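Local coordinates for Rho-related gtp-binding protein RHOD (Homo sapiens, PDB 2J1L) that is a small GTP-binding protein of the Rho branch of the Ras family that binds guanosine-5'-diphosphate, at residues V168-H171 against R172-M176. Residues are numbered along the deposited sequence; the frame is centred on the assembly and turned at random.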
loop_
_atom_site.group_PDB
_atom_site.type_symbol
_atom_site.label_atom_id
_atom_site.label_comp_id
_atom_site.label_asym_id
_atom_site.label_seq_id
_atom_site.Cartn_x
_atom_site.Cartn_y
_atom_site.Cartn_z
ATOM N N VAL A 168 9.064 -11.307 3.454
ATOM C CA VAL A 168 8.351 -10.690 4.569
ATOM C C VAL A 168 7.067 -11.480 4.776
ATOM O O VAL A 168 6.306 -11.645 3.843
ATOM C CB VAL A 168 8.058 -9.189 4.273
ATOM C CG1 VAL A 168 7.434 -8.486 5.499
ATOM C CG2 VAL A 168 9.340 -8.472 3.818
ATOM N N THR A 169 6.849 -12.016 5.973
ATOM C CA THR A 169 5.612 -12.757 6.251
ATOM C C THR A 169 4.511 -11.811 6.732
ATOM O O THR A 169 4.786 -10.674 7.119
ATOM C CB THR A 169 5.820 -13.849 7.303
ATOM O OG1 THR A 169 6.373 -13.258 8.479
ATOM C CG2 THR A 169 6.758 -14.936 6.779
ATOM N N TYR A 170 3.267 -12.281 6.679
ATOM C CA TYR A 170 2.131 -11.521 7.200
ATOM C C TYR A 170 2.425 -10.990 8.606
ATOM O O TYR A 170 2.355 -9.783 8.853
ATOM C CB TYR A 170 0.875 -12.393 7.224
ATOM C CG TYR A 170 -0.392 -11.638 7.549
ATOM C CD1 TYR A 170 -0.752 -11.372 8.870
ATOM C CD2 TYR A 170 -1.239 -11.195 6.532
ATOM C CE1 TYR A 170 -1.923 -10.678 9.171
ATOM C CE2 TYR A 170 -2.408 -10.503 6.819
ATOM C CZ TYR A 170 -2.744 -10.248 8.141
ATOM O OH TYR A 170 -3.896 -9.555 8.427
ATOM N N HIS A 171 2.767 -11.898 9.518
ATOM C CA HIS A 171 2.954 -11.540 10.923
ATOM C C HIS A 171 3.940 -10.383 11.043
ATOM O O HIS A 171 3.700 -9.410 11.767
ATOM C CB HIS A 171 3.437 -12.750 11.727
ATOM C CG HIS A 171 3.802 -12.437 13.147
ATOM N ND1 HIS A 171 2.866 -12.095 14.102
ATOM C CD2 HIS A 171 5.003 -12.438 13.784
ATOM C CE1 HIS A 171 3.473 -11.898 15.262
ATOM N NE2 HIS A 171 4.769 -12.097 15.095
ATOM N N ARG A 172 5.039 -10.486 10.308
ATOM C CA ARG A 172 6.077 -9.472 10.339
ATOM C C ARG A 172 5.593 -8.142 9.735
ATOM O O ARG A 172 5.888 -7.072 10.268
ATOM C CB ARG A 172 7.330 -10.011 9.634
ATOM C CG ARG A 172 8.350 -8.957 9.267
ATOM C CD ARG A 172 9.775 -9.485 9.291
ATOM N NE ARG A 172 10.277 -9.621 10.650
ATOM C CZ ARG A 172 10.538 -8.613 11.488
ATOM N NH1 ARG A 172 11.016 -8.893 12.701
ATOM N NH2 ARG A 172 10.329 -7.335 11.145
ATOM N N GLY A 173 4.844 -8.218 8.635
ATOM C CA GLY A 173 4.164 -7.052 8.061
ATOM C C GLY A 173 3.271 -6.349 9.073
ATOM O O GLY A 173 3.201 -5.123 9.105
ATOM N N GLN A 174 2.613 -7.128 9.923
ATOM C CA GLN A 174 1.746 -6.573 10.954
ATOM C C GLN A 174 2.570 -5.805 11.982
ATOM O O GLN A 174 2.217 -4.694 12.361
ATOM C CB GLN A 174 0.947 -7.702 11.629
ATOM C CG GLN A 174 -0.426 -7.286 12.123
ATOM C CD GLN A 174 -1.492 -8.303 11.773
ATOM O OE1 GLN A 174 -1.458 -9.441 12.248
ATOM N NE2 GLN A 174 -2.445 -7.901 10.930
ATOM N N GLU A 175 3.669 -6.413 12.421
ATOM C CA GLU A 175 4.636 -5.754 13.301
ATOM C C GLU A 175 5.110 -4.396 12.756
ATOM O O GLU A 175 5.091 -3.397 13.467
ATOM C CB GLU A 175 5.863 -6.648 13.528
ATOM C CG GLU A 175 5.624 -7.959 14.288
ATOM C CD GLU A 175 4.900 -7.773 15.630
ATOM O OE1 GLU A 175 3.646 -7.745 15.639
ATOM O OE2 GLU A 175 5.584 -7.681 16.678
ATOM N N MET A 176 5.542 -4.366 11.500
ATOM C CA MET A 176 5.871 -3.105 10.834
ATOM C C MET A 176 4.759 -2.081 11.004
ATOM O O MET A 176 5.013 -0.932 11.363
ATOM C CB MET A 176 6.086 -3.330 9.344
ATOM C CG MET A 176 6.480 -2.071 8.541
ATOM S SD MET A 176 7.997 -1.242 9.099
ATOM C CE MET A 176 9.041 -2.610 9.615
#
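The imidazole of His171 and the carboxylate of Glu175 stack nearly parallel, their planes 8° apart; Glu175 CG sits over one face of the ring, 4.3 Å above its plane and offset toward the rim. No salt bridge is made between the two: Glu175 OE1 stays 4.2 Å from His171 CE1, and this oxygen forms a salt bridge with Arg178 instead. One residue back, the Tyr170 ring and the Gln174 amide stand almost perpendicular, at 88°. With Tyr170 CG anti to the backbone N (chi1 -171°), the ring lies alongside the bent Gln174 chain, which brings NE2 and OE1 beside Tyr170 CE1, and NE2 makes a weak hydrogen bond of 3.3 Å to Tyr170 OH. The tyrosine ring also meets that of Tyr185, on strand 184-187, edge to face.

On the side facing helix 118-135, Val168 CG1 touches Arg172 CG at 3.9 Å, the two side chains crossing at about a right angle. Both also pack on Phe121 of that helix. Thr169 OG1, at the N-cap position, lies 3.6 Å from Arg172 CB.

Successive i to i+4 backbone bonds run beneath the side chains and join two of the pairs, Tyr170 with Gln174 and His171 with Glu175. Ahead of them, Gly173 N donates to Thr169 O at 2.9 Å in a nearly straight bond. This is the N-terminal end of an alpha-helix, with Thr169 as N-cap: helix 170-179, which leads into the edge strand 184-187 of the Ras-like alpha/beta G domain.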